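Local structure of 3-polyprenyl-4-hydroxybenzoate decarboxylase and related decarboxylases (Pelotomaculum thermopropionicum, 6H6X) at residues B[150-155]-B[162-167]; B[158-163]-B[250-255]; B[131-136]-B[287-292]. The protein is a UbiD-family enzyme, HmfF, that binds prenylated FMN with manganese and potassium and interconverts 2-furoic acid and 2,5-furandicarboxylic acid by carboxylation and decarboxylation. The protein carries 8 engineered substitutions. All coordinates share one frame; numbering follows the deposited sequence.

Interaction 1: residues B[150-155]-B[162-167]; sequences IHRLQV and GILILP. With 4LU (1-deoxy-5-O-phosphono-1-(3,3,4,5-tetramethyl-9,11-dioxo-2,3,8,9,10,11-hexahydro-7H-quinolino[1,8-fg]pteridin-12-ium-7-y l)-D-ribitol), chain I.
His-151 turns its ring edge to the backbone of Leu-164: ND1 donates to Leu-164 O over 3.0 Å, and the oxygen lies near the ring plane while the donor lies in the carbonyl plane. A chi1 of -56° sets CG anti to the carbonyl carbon, and CB, at the ring's root, packs on Ile-163 CG1. Leu-164 O takes a second bond from N3 of the prenylated FMN, and NE2 of the same imidazole is paired with Ser-149 OG. An alanine here would probably leave Leu-164 O with the cofactor N3 alone of these two donors and its carbonyl less firmly set, while Ser-149 would lose a partner.

Arg-152 crosses Leu-164 obliquely. Leu-164 CD2 sits over the centre of one guanidinium face, 3.5 Å from Arg-152 NH1; NH2 forms a salt bridge with Glu-254 and NH1 one with Glu-259. Leu-153 and Ile-163 lie side by side, pointing the same way, with CD2 of the leucine 3.8 Å from CG1 of the isoleucine. Next to them Gln-154 and Gly-162 form an antiparallel hydrogen-bonded pair, with Gln-154 N to Gly-162 O at 2.8 Å.

Beyond the paired residues the backbone of both segments grips the cofactor. Arg-152 N donates to cofactor O4 at 2.9 Å, Leu-166 N donates to cofactor O2 at 2.9 Å, and Ile-150 N meets the ribityl O2'. This is a beta hairpin of the split-barrel flavin-binding domain, its open end reading the pyrimidine edge of prenylated FMN as in other UbiD enzymes.

Interaction 2: residues B[158-163]-B[250-255]; sequences PDRLGI and VREVEG
Arg-160 and Glu-252 form the salt bridge of this contact, the guanidinium gripping the carboxylate side-on with one nitrogen to each oxygen. Arg-160 NE donates to OE1 of Glu-252 over 3.2 Å in an almost straight bond (175°) that lies in the guanidinium plane and meets OE1 on its syn side. NH2 of Arg-160 reaches Glu-252 OE2 at 2.9 Å from above the carboxylate plane; the two flat groups are turned 33° against each other. Arg-160 is extended from CG to NE and Glu-252 beyond CG, and the two side chains cross at about a right angle. Val-250 CG1 adds an apolar flank, 4.0 Å from Arg-160 NH2.

Strands 160-163 and 252-254 are not paired with each other; their axes pass 7.0 Å apart at 67°. The contact joins two strands of the split barrel in the Rift-related domain that both pair with strand 264-280.

Packing takes over at Gly-162, whose bare backbone receives the Glu-254 side chain: CG lies 3.9 Å from Gly-162 C, close enough that a CB on the glycine would be tight against it. CG of Glu-254 is anti to the backbone N, and a bend at chi2 turns CD off that line.

The Glu-254 carboxylate bonds to Tyr-130 OH and forms a salt bridge with Arg-270, while Gly-255 N donates to Gln-154 OE1.

Interaction 3: residues B[131-136]-B[287-292]; sequences ITAAIL and HTIIPA. With 4LU (1-deoxy-5-O-phosphono-1-(3,3,4,5-tetramethyl-9,11-dioxo-2,3,8,9,10,11-hexahydro-7H-quinolino[1,8-fg]pteridin-12-ium-7-y l)-D-ribitol), chain I.
Thr-132 OG1 donates to Ile-289 O at 2.8 Å, approaching at a C=O...O angle of 123° and tilted somewhat from the carbonyl plane. The bond joins strand 130-139 of the split-barrel flavin domain to the loop between strand 286-287 and helix 294-315, in the wall of the prenylated FMN pocket. With chi1 at 53°, OG1 stands between the backbone N and the carbonyl carbon of its own residue, facing that loop. Thr-288 OG1 lies 3.0 Å from Thr-132 OG1, the two side chains meeting at a slant; the Thr-288 hydroxyl is also hydrogen-bonded to His-122 NE2.

Ala-133 brings its methyl over one face of the His-287 ring in a CH-pi contact, CB standing 4.0 Å from the ring centroid. The same CB touches Ile-289 CD1 at 3.7 Å, so it meets both an aromatic face and an aliphatic tip. NE2 of His-287 is bonded to Glu-295.

Waters bridge the two segments. One accepts from Ala-133 N and donates to His-287 O; a second donates to Ala-133 O at 2.6 Å and also bonds His-287 ND1 in the plane of the ring. A third accepts from Thr-132 N.

Both segments also meet the cofactor: Thr-132 O comes within 3.4 Å of C12, a methyl on its prenyl-derived ring, and Ile-289 CG2 lies 3.9 Å from the methyl carbon C7M.

From the N terminus, 131-136 comes first and opens the longest loop, which interaction 3 closes at 287-292; interactions 1 and 2 both fall within it. Interaction 1 closes the short hairpin from 150-155 to 162-167. Interaction 2 starts inside that hairpin, at 158-163, and closes only at 250-255, so the two spans overlap and share Gly-162 and Ile-163. Strand 146-157 lies between 130-139 and 160-163 in the barrel sheet, with Leu-153 O bonded to Ile-131 N. Arg-152 and Glu-254 link interactions 1 and 2 by a salt bridge. Interactions 1 and 3 meet different parts of the same cofactor, and interaction 3 ties the barrel to the loop before helix 294-315.

Interaction 1: residues B[150-155]-B[162-167]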
loop_
_atom_site.group_PDB
_atom_site.type_symbol
_atom_site.label_atom_id
_atom_site.label_comp_id
_atom_site.label_asym_id
_atom_site.label_seq_id
_atom_site.Cartn_x
_atom_site.Cartn_y
_atom_site.Cartn_z
ATOM N N ILE B 150 23.836 -16.004 -8.930
ATOM C CA ILE B 150 23.453 -15.185 -10.072
ATOM C C ILE B 150 24.214 -13.870 -9.989
ATOM O O ILE B 150 24.152 -13.174 -8.973
ATOM C CB ILE B 150 21.930 -14.913 -10.089
ATOM C CG1 ILE B 150 21.184 -16.214 -10.330
ATOM C CG2 ILE B 150 21.568 -13.876 -11.177
ATOM C CD1 ILE B 150 19.669 -16.042 -10.393
ATOM N N HIS B 151 24.876 -13.523 -11.080
ATOM C CA HIS B 151 25.694 -12.285 -11.211
ATOM C C HIS B 151 25.273 -11.564 -12.471
ATOM O O HIS B 151 24.977 -12.200 -13.505
ATOM C CB HIS B 151 27.198 -12.631 -11.268
ATOM C CG HIS B 151 27.640 -13.428 -10.089
ATOM N ND1 HIS B 151 28.176 -12.853 -8.962
ATOM C CD2 HIS B 151 27.493 -14.743 -9.803
ATOM C CE1 HIS B 151 28.379 -13.787 -8.045
ATOM N NE2 HIS B 151 27.960 -14.941 -8.527
ATOM N N ARG B 152 25.186 -10.236 -12.391
ATOM C CA ARG B 152 25.031 -9.449 -13.598
ATOM C C ARG B 152 26.299 -9.579 -14.450
ATOM O O ARG B 152 27.407 -9.626 -13.926
ATOM C CB ARG B 152 24.703 -8.006 -13.278
ATOM C CG ARG B 152 25.863 -7.180 -12.774
ATOM C CD ARG B 152 25.389 -5.813 -12.320
ATOM N NE ARG B 152 26.525 -4.923 -12.094
ATOM C CZ ARG B 152 26.627 -3.981 -11.153
ATOM N NH1 ARG B 152 25.660 -3.747 -10.251
ATOM N NH2 ARG B 152 27.743 -3.268 -11.102
ATOM N N LEU B 153 26.105 -9.707 -15.753
ATOM C CA LEU B 153 27.190 -9.850 -16.688
ATOM C C LEU B 153 27.028 -8.775 -17.773
ATOM O O LEU B 153 26.025 -8.728 -18.483
ATOM C CB LEU B 153 27.143 -11.240 -17.301
ATOM C CG LEU B 153 27.267 -12.335 -16.261
ATOM C CD1 LEU B 153 26.545 -13.572 -16.682
ATOM C CD2 LEU B 153 28.723 -12.626 -16.026
ATOM N N GLN B 154 27.982 -7.859 -17.849
ATOM C CA GLN B 154 27.968 -6.824 -18.875
ATOM C C GLN B 154 28.551 -7.408 -20.154
ATOM O O GLN B 154 29.635 -7.981 -20.142
ATOM C CB GLN B 154 28.793 -5.595 -18.440
ATOM C CG GLN B 154 28.575 -4.372 -19.354
ATOM C CD GLN B 154 29.457 -3.194 -19.019
ATOM O OE1 GLN B 154 29.913 -3.030 -17.879
ATOM N NE2 GLN B 154 29.684 -2.346 -20.023
ATOM N N VAL B 155 27.846 -7.271 -21.257
ATOM C CA VAL B 155 28.382 -7.701 -22.538
ATOM C C VAL B 155 29.352 -6.617 -22.994
ATOM O O VAL B 155 28.938 -5.515 -23.313
ATOM C CB VAL B 155 27.269 -7.911 -23.561
ATOM C CG1 VAL B 155 27.832 -8.420 -24.896
ATOM C CG2 VAL B 155 26.252 -8.876 -23.005
ATOM N N GLY B 162 31.891 -8.607 -18.442
ATOM C CA GLY B 162 32.297 -8.078 -17.122
ATOM C C GLY B 162 31.338 -8.595 -16.066
ATOM O O GLY B 162 30.144 -8.718 -16.286
ATOM N N ILE B 163 31.845 -8.874 -14.894
ATOM C CA ILE B 163 31.059 -9.542 -13.883
ATOM C C ILE B 163 31.271 -8.843 -12.545
ATOM O O ILE B 163 32.374 -8.582 -12.148
ATOM C CB ILE B 163 31.398 -11.054 -13.827
ATOM C CG1 ILE B 163 30.492 -11.755 -12.813
ATOM C CG2 ILE B 163 32.857 -11.282 -13.473
ATOM C CD1 ILE B 163 30.772 -13.236 -12.657
ATOM N N LEU B 164 30.177 -8.520 -11.887
ATOM C CA LEU B 164 30.183 -8.092 -10.499
ATOM C C LEU B 164 30.162 -9.329 -9.623
ATOM O O LEU B 164 29.218 -10.107 -9.697
ATOM C CB LEU B 164 28.974 -7.201 -10.216
ATOM C CG LEU B 164 28.725 -6.957 -8.722
ATOM C CD1 LEU B 164 29.869 -6.168 -8.122
ATOM C CD2 LEU B 164 27.399 -6.248 -8.481
ATOM N N ILE B 165 31.205 -9.540 -8.829
ATOM C CA ILE B 165 31.237 -10.613 -7.846
ATOM C C ILE B 165 31.337 -10.012 -6.432
ATOM O O ILE B 165 32.381 -9.494 -6.044
ATOM C CB ILE B 165 32.419 -11.595 -8.097
ATOM C CG1 ILE B 165 32.537 -11.974 -9.572
ATOM C CG2 ILE B 165 32.285 -12.872 -7.262
ATOM C CD1 ILE B 165 33.675 -12.939 -9.844
ATOM N N LEU B 166 30.269 -10.110 -5.657
ATOM C CA LEU B 166 30.299 -9.701 -4.247
ATOM C C LEU B 166 31.128 -10.718 -3.430
ATOM O O LEU B 166 31.310 -11.857 -3.872
ATOM C CB LEU B 166 28.872 -9.576 -3.695
ATOM C CG LEU B 166 27.998 -8.553 -4.442
ATOM C CD1 LEU B 166 26.529 -8.642 -3.999
ATOM C CD2 LEU B 166 28.547 -7.141 -4.301
ATOM N N PRO B 167 31.658 -10.315 -2.254
ATOM C CA PRO B 167 32.494 -11.222 -1.443
ATOM C C PRO B 167 31.690 -12.338 -0.721
ATOM O O PRO B 167 31.401 -12.255 0.480
ATOM C CB PRO B 167 33.183 -10.261 -0.461
ATOM C CG PRO B 167 32.189 -9.159 -0.300
ATOM C CD PRO B 167 31.613 -8.957 -1.680
HETATM C C9 4LU I . 20.736 -12.168 -7.564
HETATM C C8 4LU I . 19.630 -12.092 -8.462
HETATM C C7 4LU I . 19.600 -11.208 -9.546
HETATM C C10 4LU I . 24.202 -10.775 -7.130
HETATM C C6 4LU I . 20.676 -10.138 -9.612
HETATM N N3 4LU I . 26.717 -10.019 -8.076
HETATM C C2 4LU I . 26.607 -10.776 -6.937
HETATM C C13 4LU I . 19.729 -8.597 -11.649
HETATM C C5 4LU I . 20.842 -9.085 -10.745
HETATM C C1 4LU I . 22.833 -8.247 -9.564
HETATM O O2 4LU I . 27.658 -11.138 -6.323
HETATM N N1 4LU I . 25.374 -11.154 -6.484
HETATM C C4 4LU I . 25.628 -9.597 -8.786
HETATM O O4 4LU I . 25.773 -8.918 -9.835
HETATM C C4A 4LU I . 24.256 -9.981 -8.300
HETATM N N5 4LU I . 23.058 -9.619 -9.000
HETATM C C3 4LU I . 22.043 -8.208 -10.653
HETATM C C12 4LU I . 21.509 -9.988 -11.823
HETATM C C5A 4LU I . 21.864 -10.359 -8.782
HETATM C C7M 4LU I . 18.388 -11.157 -10.475
HETATM C C8M 4LU I . 18.528 -13.082 -8.196
HETATM C C9A 4LU I . 21.855 -11.311 -7.636
HETATM N N10 4LU I . 22.930 -11.207 -6.672
HETATM C "C1'" 4LU I . 22.912 -11.973 -5.427
HETATM C "C2'" 4LU I . 23.503 -13.401 -5.458
HETATM O "O2'" 4LU I . 23.105 -14.163 -6.602
HETATM C "C3'" 4LU I . 23.000 -14.134 -4.225
HETATM O "O3'" 4LU I . 23.220 -13.324 -3.067
HETATM C "C4'" 4LU I . 23.630 -15.523 -4.083
HETATM O "O4'" 4LU I . 22.882 -16.431 -3.218
HETATM C "C5'" 4LU I . 25.063 -15.542 -3.578
HETATM O "O5'" 4LU I . 25.318 -16.963 -3.566
HETATM P P 4LU I . 26.530 -17.644 -2.722
HETATM O O2P 4LU I . 26.600 -19.120 -3.152
HETATM O O3P 4LU I . 27.822 -16.903 -3.174
HETATM O O1P 4LU I . 26.112 -17.477 -1.260
#

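Interaction 2: residues B[158-163]-B[250-255]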
loop_
_atom_site.group_PDB
_atom_site.type_symbol
_atom_site.label_atom_id
_atom_site.label_comp_id
_atom_site.label_asym_id
_atom_site.label_seq_id
_atom_site.Cartn_x
_atom_site.Cartn_y
_atom_site.Cartn_z
ATOM N N PRO B 158 32.381 -9.432 -28.289
ATOM C CA PRO B 158 31.780 -10.654 -28.867
ATOM C C PRO B 158 31.845 -11.912 -27.970
ATOM O O PRO B 158 30.917 -12.716 -27.976
ATOM C CB PRO B 158 32.562 -10.867 -30.188
ATOM C CG PRO B 158 33.695 -9.883 -30.185
ATOM C CD PRO B 158 33.360 -8.796 -29.200
ATOM N N ASP B 159 32.926 -12.029 -27.208
ATOM C CA ASP B 159 33.217 -13.193 -26.390
ATOM C C ASP B 159 33.750 -12.781 -25.015
ATOM O O ASP B 159 34.527 -13.508 -24.389
ATOM C CB ASP B 159 34.259 -14.074 -27.123
ATOM C CG ASP B 159 35.676 -13.427 -27.190
ATOM O OD1 ASP B 159 35.805 -12.180 -27.084
ATOM O OD2 ASP B 159 36.655 -14.192 -27.334
ATOM N N ARG B 160 33.321 -11.616 -24.538
ATOM C CA ARG B 160 33.822 -11.097 -23.277
ATOM C C ARG B 160 32.663 -10.563 -22.417
ATOM O O ARG B 160 31.758 -9.918 -22.941
ATOM C CB ARG B 160 34.810 -9.994 -23.594
ATOM C CG ARG B 160 35.905 -9.838 -22.575
ATOM C CD ARG B 160 36.957 -8.883 -23.135
ATOM N NE ARG B 160 38.051 -8.647 -22.210
ATOM C CZ ARG B 160 39.110 -9.447 -22.047
ATOM N NH1 ARG B 160 39.242 -10.587 -22.740
ATOM N NH2 ARG B 160 40.055 -9.108 -21.173
ATOM N N LEU B 161 32.727 -10.799 -21.104
ATOM C CA LEU B 161 31.734 -10.284 -20.173
ATOM C C LEU B 161 32.399 -9.720 -18.953
ATOM O O LEU B 161 33.332 -10.325 -18.451
ATOM C CB LEU B 161 30.827 -11.423 -19.685
ATOM C CG LEU B 161 30.057 -12.177 -20.742
ATOM C CD1 LEU B 161 29.440 -13.387 -20.056
ATOM C CD2 LEU B 161 29.001 -11.317 -21.360
ATOM N N GLY B 162 31.891 -8.607 -18.442
ATOM C CA GLY B 162 32.297 -8.078 -17.122
ATOM C C GLY B 162 31.338 -8.595 -16.066
ATOM O O GLY B 162 30.144 -8.718 -16.286
ATOM N N ILE B 163 31.845 -8.874 -14.894
ATOM C CA ILE B 163 31.059 -9.542 -13.883
ATOM C C ILE B 163 31.271 -8.843 -12.545
ATOM O O ILE B 163 32.374 -8.582 -12.148
ATOM C CB ILE B 163 31.398 -11.054 -13.827
ATOM C CG1 ILE B 163 30.492 -11.755 -12.813
ATOM C CG2 ILE B 163 32.857 -11.282 -13.473
ATOM C CD1 ILE B 163 30.772 -13.236 -12.657
ATOM N N VAL B 250 43.027 -9.968 -14.404
ATOM C CA VAL B 250 42.437 -8.935 -15.245
ATOM C C VAL B 250 41.309 -8.212 -14.496
ATOM O O VAL B 250 40.500 -8.825 -13.767
ATOM C CB VAL B 250 41.893 -9.506 -16.576
ATOM C CG1 VAL B 250 41.255 -8.400 -17.414
ATOM C CG2 VAL B 250 43.007 -10.180 -17.349
ATOM N N ARG B 251 41.294 -6.894 -14.679
ATOM C CA ARG B 251 40.257 -6.001 -14.149
ATOM C C ARG B 251 39.916 -5.014 -15.236
ATOM O O ARG B 251 40.806 -4.355 -15.767
ATOM C CB ARG B 251 40.744 -5.252 -12.913
ATOM C CG ARG B 251 41.047 -6.149 -11.725
ATOM C CD ARG B 251 39.756 -6.767 -11.186
ATOM N NE ARG B 251 40.007 -7.528 -9.957
ATOM C CZ ARG B 251 40.426 -8.790 -9.908
ATOM N NH1 ARG B 251 40.646 -9.488 -11.021
ATOM N NH2 ARG B 251 40.648 -9.356 -8.726
ATOM N N GLU B 252 38.636 -4.955 -15.605
ATOM C CA GLU B 252 38.121 -3.970 -16.562
ATOM C C GLU B 252 36.887 -3.329 -15.999
ATOM O O GLU B 252 36.229 -3.901 -15.126
ATOM C CB GLU B 252 37.819 -4.612 -17.913
ATOM C CG GLU B 252 39.107 -5.062 -18.611
ATOM C CD GLU B 252 38.898 -5.834 -19.905
ATOM O OE1 GLU B 252 37.745 -6.012 -20.378
ATOM O OE2 GLU B 252 39.924 -6.291 -20.452
ATOM N N VAL B 253 36.580 -2.145 -16.508
ATOM C CA VAL B 253 35.519 -1.349 -15.936
ATOM C C VAL B 253 34.170 -1.982 -16.292
ATOM O O VAL B 253 33.817 -2.185 -17.464
ATOM C CB VAL B 253 35.573 0.128 -16.380
ATOM C CG1 VAL B 253 34.396 0.891 -15.779
ATOM C CG2 VAL B 253 36.892 0.784 -15.965
ATOM N N GLU B 254 33.426 -2.313 -15.250
ATOM C CA GLU B 254 32.066 -2.866 -15.397
ATOM C C GLU B 254 31.110 -1.852 -14.780
ATOM O O GLU B 254 31.364 -1.296 -13.693
ATOM C CB GLU B 254 31.977 -4.234 -14.702
ATOM C CG GLU B 254 30.631 -4.943 -14.798
ATOM C CD GLU B 254 29.573 -4.448 -13.798
ATOM O OE1 GLU B 254 28.371 -4.438 -14.150
ATOM O OE2 GLU B 254 29.917 -4.059 -12.657
ATOM N N GLY B 255 29.997 -1.625 -15.444
ATOM C CA GLY B 255 29.016 -0.706 -14.888
ATOM C C GLY B 255 29.047 0.669 -15.532
ATOM O O GLY B 255 29.824 0.867 -16.461
#

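Interaction 3: residues B[131-136]-B[287-292]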
loop_
_atom_site.group_PDB
_atom_site.type_symbol
_atom_site.label_atom_id
_atom_site.label_comp_id
_atom_site.label_asym_id
_atom_site.label_seq_id
_atom_site.Cartn_x
_atom_site.Cartn_y
_atom_site.Cartn_z
ATOM N N ILE B 131 23.296 -9.428 -19.121
ATOM C CA ILE B 131 22.699 -10.748 -18.868
ATOM C C ILE B 131 22.365 -10.741 -17.386
ATOM O O ILE B 131 23.259 -10.596 -16.573
ATOM C CB ILE B 131 23.701 -11.884 -19.193
ATOM C CG1 ILE B 131 24.075 -11.832 -20.687
ATOM C CG2 ILE B 131 23.134 -13.244 -18.821
ATOM C CD1 ILE B 131 25.127 -12.837 -21.074
ATOM N N THR B 132 21.080 -10.875 -17.056
ATOM C CA THR B 132 20.607 -10.741 -15.681
ATOM C C THR B 132 19.980 -12.005 -15.104
ATOM O O THR B 132 19.677 -12.000 -13.936
ATOM C CB THR B 132 19.566 -9.636 -15.557
ATOM O OG1 THR B 132 18.531 -9.870 -16.512
ATOM C CG2 THR B 132 20.205 -8.293 -15.884
ATOM N N ALA B 133 19.781 -13.052 -15.903
ATOM C CA ALA B 133 19.101 -14.244 -15.424
ATOM C C ALA B 133 19.881 -15.547 -15.555
ATOM O O ALA B 133 19.296 -16.626 -15.615
ATOM C CB ALA B 133 17.759 -14.371 -16.099
ATOM N N ALA B 134 21.184 -15.452 -15.565
ATOM C CA ALA B 134 22.040 -16.595 -15.757
ATOM C C ALA B 134 22.447 -17.102 -14.406
ATOM O O ALA B 134 22.951 -16.336 -13.597
ATOM C CB ALA B 134 23.295 -16.230 -16.532
ATOM N N ILE B 135 22.246 -18.401 -14.173
ATOM C CA ILE B 135 22.880 -19.053 -13.044
ATOM C C ILE B 135 24.332 -19.369 -13.401
ATOM O O ILE B 135 24.622 -19.832 -14.489
ATOM C CB ILE B 135 22.115 -20.282 -12.540
ATOM C CG1 ILE B 135 22.095 -21.440 -13.551
ATOM C CG2 ILE B 135 20.713 -19.884 -12.148
ATOM C CD1 ILE B 135 21.473 -22.720 -12.971
ATOM N N LEU B 136 25.243 -19.069 -12.492
ATOM C CA LEU B 136 26.669 -19.236 -12.696
ATOM C C LEU B 136 27.110 -20.433 -11.844
ATOM O O LEU B 136 27.042 -20.367 -10.628
ATOM C CB LEU B 136 27.424 -17.995 -12.257
ATOM C CG LEU B 136 28.902 -17.934 -12.667
ATOM C CD1 LEU B 136 29.348 -16.482 -12.761
ATOM C CD2 LEU B 136 29.798 -18.720 -11.735
ATOM N N HIS B 287 15.688 -15.595 -21.419
ATOM C CA HIS B 287 14.995 -15.096 -20.208
ATOM C C HIS B 287 15.788 -13.905 -19.654
ATOM O O HIS B 287 17.019 -13.956 -19.500
ATOM C CB HIS B 287 14.898 -16.202 -19.195
ATOM C CG HIS B 287 14.354 -15.783 -17.876
ATOM N ND1 HIS B 287 14.769 -16.361 -16.706
ATOM C CD2 HIS B 287 13.426 -14.869 -17.538
ATOM C CE1 HIS B 287 14.075 -15.857 -15.705
ATOM N NE2 HIS B 287 13.255 -14.950 -16.186
ATOM N N THR B 288 15.096 -12.788 -19.423
ATOM C CA THR B 288 15.730 -11.697 -18.708
ATOM C C THR B 288 14.961 -11.382 -17.430
ATOM O O THR B 288 13.743 -11.602 -17.369
ATOM C CB THR B 288 15.892 -10.460 -19.589
ATOM O OG1 THR B 288 16.850 -9.611 -18.962
ATOM C CG2 THR B 288 14.554 -9.718 -19.827
ATOM N N ILE B 289 15.687 -10.924 -16.418
ATOM C CA ILE B 289 15.052 -10.459 -15.183
ATOM C C ILE B 289 15.263 -8.961 -15.175
ATOM O O ILE B 289 16.391 -8.486 -15.277
ATOM C CB ILE B 289 15.682 -11.122 -13.954
ATOM C CG1 ILE B 289 15.211 -12.592 -13.837
ATOM C CG2 ILE B 289 15.321 -10.386 -12.690
ATOM C CD1 ILE B 289 16.120 -13.421 -12.909
ATOM N N ILE B 290 14.180 -8.214 -15.091
ATOM C CA ILE B 290 14.273 -6.756 -15.047
ATOM C C ILE B 290 14.637 -6.373 -13.620
ATOM O O ILE B 290 13.957 -6.800 -12.681
ATOM C CB ILE B 290 12.948 -6.132 -15.421
ATOM C CG1 ILE B 290 12.657 -6.435 -16.903
ATOM C CG2 ILE B 290 13.009 -4.625 -15.252
ATOM C CD1 ILE B 290 11.181 -6.219 -17.229
ATOM N N PRO B 291 15.732 -5.625 -13.429
ATOM C CA PRO B 291 16.106 -5.341 -12.039
ATOM C C PRO B 291 15.063 -4.529 -11.293
ATOM O O PRO B 291 14.366 -3.676 -11.879
ATOM C CB PRO B 291 17.379 -4.545 -12.201
ATOM C CG PRO B 291 17.994 -5.153 -13.414
ATOM C CD PRO B 291 16.830 -5.244 -14.353
ATOM N N ALA B 292 14.960 -4.816 -10.013
ATOM C CA ALA B 292 13.912 -4.335 -9.137
ATOM C C ALA B 292 12.451 -4.676 -9.480
ATOM O O ALA B 292 11.526 -4.114 -8.887
ATOM C CB ALA B 292 14.077 -2.826 -8.942
HETATM C C9 4LU I . 20.736 -12.168 -7.564
HETATM C C8 4LU I . 19.630 -12.092 -8.462
HETATM C C7 4LU I . 19.600 -11.208 -9.546
HETATM C C10 4LU I . 24.202 -10.775 -7.130
HETATM C C6 4LU I . 20.676 -10.138 -9.612
HETATM N N3 4LU I . 26.717 -10.019 -8.076
HETATM C C2 4LU I . 26.607 -10.776 -6.937
HETATM C C13 4LU I . 19.729 -8.597 -11.649
HETATM C C5 4LU I . 20.842 -9.085 -10.745
HETATM C C1 4LU I . 22.833 -8.247 -9.564
HETATM O O2 4LU I . 27.658 -11.138 -6.323
HETATM N N1 4LU I . 25.374 -11.154 -6.484
HETATM C C4 4LU I . 25.628 -9.597 -8.786
HETATM O O4 4LU I . 25.773 -8.918 -9.835
HETATM C C4A 4LU I . 24.256 -9.981 -8.300
HETATM N N5 4LU I . 23.058 -9.619 -9.000
HETATM C C3 4LU I . 22.043 -8.208 -10.653
HETATM C C12 4LU I . 21.509 -9.988 -11.823
HETATM C C5A 4LU I . 21.864 -10.359 -8.782
HETATM C C7M 4LU I . 18.388 -11.157 -10.475
HETATM C C8M 4LU I . 18.528 -13.082 -8.196
HETATM C C9A 4LU I . 21.855 -11.311 -7.636
HETATM N N10 4LU I . 22.930 -11.207 -6.672
HETATM C "C1'" 4LU I . 22.912 -11.973 -5.427
HETATM C "C2'" 4LU I . 23.503 -13.401 -5.458
HETATM O "O2'" 4LU I . 23.105 -14.163 -6.602
HETATM C "C3'" 4LU I . 23.000 -14.134 -4.225
HETATM O "O3'" 4LU I . 23.220 -13.324 -3.067
HETATM C "C4'" 4LU I . 23.630 -15.523 -4.083
HETATM O "O4'" 4LU I . 22.882 -16.431 -3.218
HETATM C "C5'" 4LU I . 25.063 -15.542 -3.578
HETATM O "O5'" 4LU I . 25.318 -16.963 -3.566
HETATM P P 4LU I . 26.530 -17.644 -2.722
HETATM O O2P 4LU I . 26.600 -19.120 -3.152
HETATM O O3P 4LU I . 27.822 -16.903 -3.174
HETATM O O1P 4LU I . 26.112 -17.477 -1.260
HETATM O O HOH W 1 19.301 -10.151 -19.378
HETATM O O HOH W 2 17.274 -18.133 -16.347
HETATM O O HOH W 3 19.490 -13.413 -18.722
#